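Local atomic coordinates of NEQ011 (Nanoarchaeum equitans Kin4-M, PDB entry 6GQ8), a protein that binds iron and, as a superoxide reductase of the desulfoferrodoxin family, probably reduces superoxide. Residues I16-V29 / P77-L91. Sequence-based numbering, arbitrary orientation.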
ATOM      1  N   ILE A  16     -19.878  -4.655 -11.609  1.00 51.10           N
ATOM      2  CA  ILE A  16     -19.078  -4.763 -12.822  1.00 51.65           C
ATOM      3  C   ILE A  16     -19.843  -4.139 -13.981  1.00 55.44           C
ATOM      4  O   ILE A  16     -21.013  -4.468 -14.204  1.00 60.55           O
ATOM      5  CB  ILE A  16     -18.727  -6.229 -13.141  1.00 51.79           C
ATOM      6  CG1 ILE A  16     -17.993  -6.877 -11.965  1.00 52.91           C
ATOM      7  CG2 ILE A  16     -17.885  -6.316 -14.407  1.00 54.80           C
ATOM      8  CD1 ILE A  16     -17.865  -8.382 -12.082  1.00 53.91           C
ATOM      9  N   GLU A  17     -19.189  -3.234 -14.707  1.00 55.78           N
ATOM     10  CA  GLU A  17     -19.715  -2.694 -15.956  1.00 59.76           C
ATOM     11  C   GLU A  17     -18.632  -2.776 -17.018  1.00 59.96           C
ATOM     12  O   GLU A  17     -17.499  -2.343 -16.790  1.00 57.55           O
ATOM     13  CB  GLU A  17     -20.205  -1.248 -15.820  1.00 63.55           C
ATOM     14  CG  GLU A  17     -21.243  -1.024 -14.735  1.00 65.85           C
ATOM     15  CD  GLU A  17     -21.797   0.391 -14.744  1.00 71.83           C
ATOM     16  OE1 GLU A  17     -21.500   1.144 -15.697  1.00 73.01           O
ATOM     17  OE2 GLU A  17     -22.545   0.745 -13.808  1.00 73.34           O
ATOM     18  N   LYS A  18     -18.986  -3.319 -18.179  1.00 63.29           N
ATOM     19  CA  LYS A  18     -18.052  -3.469 -19.287  1.00 64.24           C
ATOM     20  C   LYS A  18     -18.087  -2.205 -20.134  1.00 69.74           C
ATOM     21  O   LYS A  18     -19.135  -1.845 -20.682  1.00 70.95           O
ATOM     22  CB  LYS A  18     -18.413  -4.695 -20.126  1.00 69.15           C
ATOM     23  CG  LYS A  18     -17.388  -5.084 -21.181  1.00 71.45           C
ATOM     24  CD  LYS A  18     -16.101  -5.592 -20.552  1.00 68.06           C
ATOM     25  CE  LYS A  18     -15.062  -5.927 -21.611  1.00 65.59           C
ATOM     26  NZ  LYS A  18     -15.613  -6.848 -22.642  1.00 72.19           N
ATOM     27  N   GLU A  19     -16.946  -1.526 -20.226  1.00 65.70           N
ATOM     28  CA  GLU A  19     -16.807  -0.296 -21.004  1.00 73.42           C
ATOM     29  C   GLU A  19     -15.694  -0.493 -22.027  1.00 71.69           C
ATOM     30  O   GLU A  19     -14.514  -0.296 -21.719  1.00 67.50           O
ATOM     31  CB  GLU A  19     -16.526   0.893 -20.088  1.00 68.75           C
ATOM     32  CG  GLU A  19     -17.672   1.214 -19.145  1.00 71.42           C
ATOM     33  CD  GLU A  19     -17.425   2.461 -18.318  1.00 72.48           C
ATOM     34  OE1 GLU A  19     -18.415   3.112 -17.919  1.00 73.93           O
ATOM     35  OE2 GLU A  19     -16.243   2.801 -18.086  1.00 69.50           O
ATOM     36  N   GLY A  20     -16.070  -0.871 -23.245  1.00 75.32           N
ATOM     37  CA  GLY A  20     -15.072  -1.133 -24.268  1.00 77.48           C
ATOM     38  C   GLY A  20     -14.192  -2.302 -23.879  1.00 74.30           C
ATOM     39  O   GLY A  20     -14.673  -3.397 -23.565  1.00 72.16           O
ATOM     40  N   GLU A  21     -12.879  -2.070 -23.881  1.00 73.49           N
ATOM     41  CA  GLU A  21     -11.930  -3.091 -23.457  1.00 74.94           C
ATOM     42  C   GLU A  21     -11.858  -3.229 -21.947  1.00 69.18           C
ATOM     43  O   GLU A  21     -11.314  -4.224 -21.457  1.00 71.72           O
ATOM     44  CB  GLU A  21     -10.524  -2.751 -23.956  1.00 76.79           C
ATOM     45  CG  GLU A  21     -10.320  -2.769 -25.449  1.00 83.60           C
ATOM     46  CD  GLU A  21      -8.898  -2.393 -25.812  1.00 85.44           C
ATOM     47  OE1 GLU A  21      -8.703  -1.697 -26.830  1.00 90.17           O
ATOM     48  OE2 GLU A  21      -7.977  -2.764 -25.056  1.00 81.84           O
ATOM     49  N   LEU A  22     -12.403  -2.270 -21.209  1.00 66.31           N
ATOM     50  CA  LEU A  22     -12.194  -2.162 -19.774  1.00 58.25           C
ATOM     51  C   LEU A  22     -13.393  -2.688 -18.997  1.00 60.16           C
ATOM     52  O   LEU A  22     -14.545  -2.478 -19.391  1.00 59.44           O
ATOM     53  CB  LEU A  22     -11.940  -0.704 -19.392  1.00 58.17           C
ATOM     54  CG  LEU A  22     -10.608  -0.114 -19.855  1.00 59.12           C
ATOM     55  CD1 LEU A  22     -10.424   1.301 -19.333  1.00 59.39           C
ATOM     56  CD2 LEU A  22      -9.465  -1.006 -19.425  1.00 61.96           C
ATOM     57  N   TYR A  23     -13.115  -3.381 -17.897  1.00 53.92           N
ATOM     58  CA  TYR A  23     -14.124  -3.641 -16.880  1.00 53.85           C
ATOM     59  C   TYR A  23     -14.082  -2.496 -15.877  1.00 51.30           C
ATOM     60  O   TYR A  23     -13.028  -2.213 -15.296  1.00 48.77           O
ATOM     61  CB  TYR A  23     -13.890  -4.977 -16.175  1.00 50.62           C
ATOM     62  CG  TYR A  23     -14.234  -6.198 -17.000  1.00 52.95           C
ATOM     63  CD1 TYR A  23     -15.550  -6.634 -17.113  1.00 56.18           C
ATOM     64  CD2 TYR A  23     -13.246  -6.927 -17.650  1.00 53.66           C
ATOM     65  CE1 TYR A  23     -15.872  -7.755 -17.862  1.00 57.72           C
ATOM     66  CE2 TYR A  23     -13.559  -8.047 -18.399  1.00 61.13           C
ATOM     67  CZ  TYR A  23     -14.873  -8.456 -18.503  1.00 62.13           C
ATOM     68  OH  TYR A  23     -15.184  -9.572 -19.249  1.00 66.49           O
ATOM     69  N   LYS A  24     -15.221  -1.838 -15.679  1.00 52.03           N
ATOM     70  CA  LYS A  24     -15.348  -0.796 -14.668  1.00 50.90           C
ATOM     71  C   LYS A  24     -15.877  -1.455 -13.403  1.00 50.53           C
ATOM     72  O   LYS A  24     -17.033  -1.889 -13.356  1.00 49.95           O
ATOM     73  CB  LYS A  24     -16.269   0.322 -15.149  1.00 54.16           C
ATOM     74  CG  LYS A  24     -16.540   1.400 -14.114  1.00 53.76           C
ATOM     75  CD  LYS A  24     -17.616   2.366 -14.592  1.00 57.73           C
ATOM     76  CE  LYS A  24     -17.906   3.435 -13.550  1.00 57.88           C
ATOM     77  NZ  LYS A  24     -19.018   4.329 -13.967  1.00 68.73           N
ATOM     78  N   ILE A  25     -15.034  -1.529 -12.380  1.00 45.81           N
ATOM     79  CA  ILE A  25     -15.288  -2.353 -11.207  1.00 43.72           C
ATOM     80  C   ILE A  25     -15.436  -1.424 -10.010  1.00 46.56           C
ATOM     81  O   ILE A  25     -14.467  -0.779  -9.590  1.00 41.65           O
ATOM     82  CB  ILE A  25     -14.168  -3.377 -10.981  1.00 41.81           C
ATOM     83  CG1 ILE A  25     -14.005  -4.263 -12.221  1.00 43.38           C
ATOM     84  CG2 ILE A  25     -14.468  -4.236  -9.766  1.00 40.21           C
ATOM     85  CD1 ILE A  25     -12.689  -5.016 -12.269  1.00 42.36           C
ATOM     86  N   THR A  26     -16.647  -1.347  -9.470  1.00 46.05           N
ATOM     87  CA  THR A  26     -16.930  -0.556  -8.282  1.00 46.64           C
ATOM     88  C   THR A  26     -16.945  -1.481  -7.073  1.00 45.51           C
ATOM     89  O   THR A  26     -17.559  -2.552  -7.113  1.00 47.57           O
ATOM     90  CB  THR A  26     -18.270   0.175  -8.408  1.00 52.17           C
ATOM     91  OG1 THR A  26     -18.275   0.986  -9.589  1.00 48.82           O
ATOM     92  CG2 THR A  26     -18.514   1.062  -7.192  1.00 48.07           C
ATOM     93  N   ILE A  27     -16.261  -1.070  -6.008  1.00 43.38           N
ATOM     94  CA  ILE A  27     -16.232  -1.811  -4.754  1.00 43.29           C
ATOM     95  C   ILE A  27     -16.660  -0.855  -3.652  1.00 43.44           C
ATOM     96  O   ILE A  27     -16.087   0.231  -3.513  1.00 41.78           O
ATOM     97  CB  ILE A  27     -14.837  -2.393  -4.453  1.00 40.70           C
ATOM     98  CG1 ILE A  27     -14.292  -3.154  -5.664  1.00 40.48           C
ATOM     99  CG2 ILE A  27     -14.897  -3.320  -3.252  1.00 41.13           C
ATOM    100  CD1 ILE A  27     -12.785  -3.192  -5.720  1.00 37.78           C
ATOM    101  N   GLU A  28     -17.671  -1.248  -2.882  1.00 45.69           N
ATOM    102  CA  GLU A  28     -18.163  -0.426  -1.785  1.00 46.27           C
ATOM    103  C   GLU A  28     -18.440  -1.307  -0.579  1.00 47.41           C
ATOM    104  O   GLU A  28     -19.102  -2.342  -0.702  1.00 49.42           O
ATOM    105  CB  GLU A  28     -19.434   0.335  -2.193  1.00 49.02           C
ATOM    106  CG  GLU A  28     -19.933   1.321  -1.145  1.00 51.26           C
ATOM    107  CD  GLU A  28     -21.088   2.181  -1.636  1.00 55.16           C
ATOM    108  OE1 GLU A  28     -21.623   1.905  -2.730  1.00 56.13           O
ATOM    109  OE2 GLU A  28     -21.461   3.135  -0.922  1.00 56.46           O
ATOM    110  N   VAL A  29     -17.934  -0.896   0.581  1.00 45.89           N
ATOM    111  CA  VAL A  29     -18.197  -1.575   1.845  1.00 46.94           C
ATOM    112  C   VAL A  29     -19.253  -0.778   2.598  1.00 49.12           C
ATOM    113  O   VAL A  29     -19.135   0.446   2.737  1.00 48.38           O
ATOM    114  CB  VAL A  29     -16.916  -1.725   2.682  1.00 45.62           C
ATOM    115  CG1 VAL A  29     -17.224  -2.439   3.992  1.00 45.69           C
ATOM    116  CG2 VAL A  29     -15.850  -2.479   1.897  1.00 42.41           C
ATOM    117  N   PRO A  77     -15.360   4.196   2.176  1.00 33.07           N
ATOM    118  CA  PRO A  77     -14.913   2.880   1.683  1.00 39.40           C
ATOM    119  C   PRO A  77     -15.595   2.502   0.372  1.00 36.92           C
ATOM    120  O   PRO A  77     -16.366   1.541   0.292  1.00 36.26           O
ATOM    121  CB  PRO A  77     -15.300   1.951   2.841  1.00 39.94           C
ATOM    122  CG  PRO A  77     -16.483   2.601   3.454  1.00 34.37           C
ATOM    123  CD  PRO A  77     -16.252   4.081   3.341  1.00 34.59           C
ATOM    124  N   LYS A  78     -15.332   3.293  -0.668  1.00 37.64           N
ATOM    125  CA  LYS A  78     -15.885   3.062  -1.996  1.00 37.31           C
ATOM    126  C   LYS A  78     -14.852   3.471  -3.034  1.00 34.37           C
ATOM    127  O   LYS A  78     -14.251   4.542  -2.920  1.00 38.20           O
ATOM    128  CB  LYS A  78     -17.185   3.851  -2.204  1.00 37.63           C
ATOM    129  CG  LYS A  78     -17.742   3.764  -3.618  1.00 42.21           C
ATOM    130  CD  LYS A  78     -19.024   4.569  -3.773  1.00 46.73           C
ATOM    131  CE  LYS A  78     -19.578   4.439  -5.185  1.00 49.29           C
ATOM    132  NZ  LYS A  78     -20.900   5.107  -5.343  1.00 55.92           N
ATOM    133  N   ALA A  79     -14.649   2.626  -4.041  1.00 32.78           N
ATOM    134  CA  ALA A  79     -13.658   2.925  -5.062  1.00 32.29           C
ATOM    135  C   ALA A  79     -14.079   2.302  -6.381  1.00 42.47           C
ATOM    136  O   ALA A  79     -14.740   1.260  -6.414  1.00 38.39           O
ATOM    137  CB  ALA A  79     -12.266   2.420  -4.666  1.00 32.79           C
ATOM    138  N   ILE A  80     -13.687   2.956  -7.470  1.00 34.38           N
ATOM    139  CA  ILE A  80     -13.885   2.446  -8.819  1.00 37.87           C
ATOM    140  C   ILE A  80     -12.516   2.316  -9.470  1.00 37.97           C
ATOM    141  O   ILE A  80     -11.733   3.273  -9.474  1.00 36.97           O
ATOM    142  CB  ILE A  80     -14.805   3.358  -9.651  1.00 43.54           C
ATOM    143  CG1 ILE A  80     -16.119   3.615  -8.910  1.00 44.67           C
ATOM    144  CG2 ILE A  80     -15.084   2.737 -11.016  1.00 40.20           C
ATOM    145  CD1 ILE A  80     -17.139   4.382  -9.729  1.00 52.41           C
ATOM    146  N   VAL A  81     -12.216   1.124  -9.983  1.00 33.99           N
ATOM    147  CA  VAL A  81     -10.981   0.869 -10.707  1.00 33.52           C
ATOM    148  C   VAL A  81     -11.349   0.295 -12.068  1.00 37.27           C
ATOM    149  O   VAL A  81     -12.499  -0.061 -12.329  1.00 36.80           O
ATOM    150  CB  VAL A  81     -10.022  -0.080  -9.955  1.00 33.47           C
ATOM    151  CG1 VAL A  81      -9.577   0.537  -8.630  1.00 35.56           C
ATOM    152  CG2 VAL A  81     -10.658  -1.446  -9.746  1.00 30.97           C
ATOM    153  N   TYR A  82     -10.343   0.199 -12.935  1.00 37.79           N
ATOM    154  CA  TYR A  82     -10.526  -0.182 -14.331  1.00 37.59           C
ATOM    155  C   TYR A  82      -9.445  -1.186 -14.695  1.00 36.81           C
ATOM    156  O   TYR A  82      -8.268  -0.959 -14.397  1.00 37.39           O
ATOM    157  CB  TYR A  82     -10.440   1.035 -15.260  1.00 40.04           C
ATOM    158  CG  TYR A  82     -11.471   2.108 -14.992  1.00 45.87           C
ATOM    159  CD1 TYR A  82     -12.612   2.212 -15.775  1.00 44.07           C
ATOM    160  CD2 TYR A  82     -11.299   3.021 -13.958  1.00 46.54           C
ATOM    161  CE1 TYR A  82     -13.556   3.192 -15.536  1.00 52.89           C
ATOM    162  CE2 TYR A  82     -12.239   4.002 -13.707  1.00 49.27           C
ATOM    163  CZ  TYR A  82     -13.364   4.085 -14.500  1.00 52.64           C
ATOM    164  OH  TYR A  82     -14.298   5.065 -14.253  1.00 57.79           O
ATOM    165  N   ALA A  83      -9.836  -2.286 -15.336  1.00 37.55           N
ATOM    166  CA  ALA A  83      -8.886  -3.339 -15.663  1.00 37.13           C
ATOM    167  C   ALA A  83      -9.260  -4.007 -16.977  1.00 44.24           C
ATOM    168  O   ALA A  83     -10.439  -4.115 -17.325  1.00 46.22           O
ATOM    169  CB  ALA A  83      -8.818  -4.397 -14.557  1.00 35.17           C
ATOM    170  N   LYS A  84      -8.232  -4.455 -17.695  1.00 40.01           N
ATOM    171  CA  LYS A  84      -8.383  -5.363 -18.823  1.00 43.51           C
ATOM    172  C   LYS A  84      -8.228  -6.784 -18.298  1.00 45.33           C
ATOM    173  O   LYS A  84      -7.181  -7.127 -17.739  1.00 39.62           O
ATOM    174  CB  LYS A  84      -7.321  -5.072 -19.882  1.00 47.28           C
ATOM    175  CG  LYS A  84      -7.361  -3.661 -20.436  1.00 51.00           C
ATOM    176  CD  LYS A  84      -6.316  -3.454 -21.521  1.00 55.78           C
ATOM    177  CE  LYS A  84      -6.456  -2.084 -22.165  1.00 60.10           C
ATOM    178  NZ  LYS A  84      -5.480  -1.889 -23.271  1.00 68.05           N
ATOM    179  N   LEU A  85      -9.258  -7.608 -18.467  1.00 41.89           N
ATOM    180  CA  LEU A  85      -9.248  -8.969 -17.948  1.00 42.24           C
ATOM    181  C   LEU A  85      -9.483  -9.948 -19.087  1.00 47.79           C
ATOM    182  O   LEU A  85     -10.451  -9.807 -19.840  1.00 49.39           O
ATOM    183  CB  LEU A  85     -10.309  -9.155 -16.861  1.00 40.55           C
ATOM    184  CG  LEU A  85     -10.238  -8.170 -15.694  1.00 38.33           C
ATOM    185  CD1 LEU A  85     -11.406  -8.379 -14.746  1.00 40.57           C
ATOM    186  CD2 LEU A  85      -8.912  -8.312 -14.963  1.00 36.47           C
ATOM    187  N   GLU A  86      -8.606 -10.942 -19.199  1.00 51.58           N
ATOM    188  CA  GLU A  86      -8.679 -11.926 -20.271  1.00 53.99           C
ATOM    189  C   GLU A  86      -9.349 -13.192 -19.759  1.00 51.54           C
ATOM    190  O   GLU A  86      -8.956 -13.735 -18.721  1.00 48.76           O
ATOM    191  CB  GLU A  86      -7.289 -12.252 -20.822  1.00 58.22           C
ATOM    192  CG  GLU A  86      -7.315 -13.177 -22.034  1.00 62.17           C
ATOM    193  CD  GLU A  86      -5.928 -13.552 -22.518  1.00 66.87           C
ATOM    194  OE1 GLU A  86      -5.195 -14.234 -21.770  1.00 66.61           O
ATOM    195  OE2 GLU A  86      -5.563 -13.149 -23.641  1.00 70.90           O
ATOM    196  N   GLY A  87     -10.360 -13.651 -20.485  1.00 56.31           N
ATOM    197  CA  GLY A  87     -11.020 -14.896 -20.164  1.00 59.38           C
ATOM    198  C   GLY A  87     -12.092 -14.729 -19.112  1.00 60.14           C
ATOM    199  O   GLY A  87     -12.393 -13.635 -18.632  1.00 58.87           O
ATOM    200  N   LYS A  88     -12.688 -15.857 -18.750  1.00 61.94           N
ATOM    201  CA  LYS A  88     -13.710 -15.891 -17.720  1.00 61.74           C
ATOM    202  C   LYS A  88     -13.104 -16.289 -16.380  1.00 56.37           C
ATOM    203  O   LYS A  88     -12.034 -16.899 -16.307  1.00 52.39           O
ATOM    204  CB  LYS A  88     -14.836 -16.851 -18.111  1.00 70.65           C
ATOM    205  CG  LYS A  88     -15.632 -16.367 -19.312  1.00 74.91           C
ATOM    206  CD  LYS A  88     -16.847 -17.234 -19.586  1.00 81.51           C
ATOM    207  CE  LYS A  88     -17.666 -16.663 -20.735  1.00 84.29           C
ATOM    208  NZ  LYS A  88     -18.815 -17.535 -21.099  1.00 88.86           N
ATOM    209  N   GLY A  89     -13.815 -15.935 -15.317  1.00 64.40           N
ATOM    210  CA  GLY A  89     -13.337 -16.187 -13.972  1.00 61.88           C
ATOM    211  C   GLY A  89     -14.202 -15.442 -12.976  1.00 59.99           C
ATOM    212  O   GLY A  89     -15.337 -15.074 -13.280  1.00 63.59           O
ATOM    213  N   LYS A  90     -13.650 -15.218 -11.790  1.00 56.72           N
ATOM    214  CA  LYS A  90     -14.366 -14.496 -10.750  1.00 54.77           C
ATOM    215  C   LYS A  90     -13.478 -13.420 -10.148  1.00 47.92           C
ATOM    216  O   LYS A  90     -12.271 -13.619  -9.967  1.00 45.09           O
ATOM    217  CB  LYS A  90     -14.862 -15.442  -9.647  1.00 59.25           C
ATOM    218  CG  LYS A  90     -13.771 -16.226  -8.940  1.00 61.95           C
ATOM    219  CD  LYS A  90     -14.377 -17.208  -7.951  1.00 69.17           C
ATOM    220  CE  LYS A  90     -13.307 -17.999  -7.219  1.00 72.53           C
ATOM    221  NZ  LYS A  90     -13.908 -18.947  -6.239  1.00 77.04           N
ATOM    222  N   LEU A  91     -14.083 -12.279  -9.839  1.00 43.72           N
ATOM    223  CA  LEU A  91     -13.413 -11.226  -9.094  1.00 44.89           C
ATOM    224  C   LEU A  91     -13.530 -11.502  -7.603  1.00 45.20           C
ATOM    225  O   LEU A  91     -14.547 -12.006  -7.121  1.00 47.66           O
ATOM    226  CB  LEU A  91     -14.015  -9.860  -9.426  1.00 44.59           C
ATOM    227  CG  LEU A  91     -13.748  -9.347 -10.841  1.00 43.02           C
ATOM    228  CD1 LEU A  91     -14.461  -8.029 -11.078  1.00 43.95           C
ATOM    229  CD2 LEU A  91     -12.254  -9.181 -11.053  1.00 40.17           C
TER
HETATM  230  O   HOH W   1     -11.345  -6.986 -20.274  1.00 37.55           O
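K24 and Y82 are a non-hydrogen-bonded pair of the antiparallel strands 22-29 and 78-84, and their side chains run alongside one another from the same face of the sheet. With CG anti to the backbone N (chi1 176°) and the chain extended beyond it, the lysine runs along both Y82 and I80. Its CB lies 4.0 Å from Y82 CE1; CG meets the same ring carbon and, at 3.7 Å, I80 CG2; CE lies against I80 CG2 and CD1, and the chain continues past I80 to NZ. E19, the first residue of the type II' turn that joins strands 16-19 and 22-29, brings OE2 to the edge of the Y82 ring, in its plane. Seven backbone hydrogen bonds zip the strands from Y23 N to A83 O (2.8 Å) as far as V29 N to P77 O. At one end E28 and K78, both extended, lie against each other, with E28 CD 3.8 Å from K78 CD, while OE1 stays 4.2 Å from K78 NZ, too far for a salt bridge. With an alanine in place of E28, the K78 methylenes would probably lose the CG and carboxylate carbon lying along them, and its ammonium a nearby opposite charge. At the other end E21 OE2 forms a salt bridge with K84 NZ (3.2 Å), its hydrogen bond weak. On the opposite face I25 CD1 and I16 CD1 close on CD1 of L91, a residue of strand 89-97 in the other sheet, and Y23 packs on L85. Strands 12-19 and 74-84 flank strand 22-29; I27 and V81 pack on strand 43-52 of the other sheet, V81 also on 58-65, while I80, A83 and K84 continue the three-stranded sheet antiparallel into the second subunit.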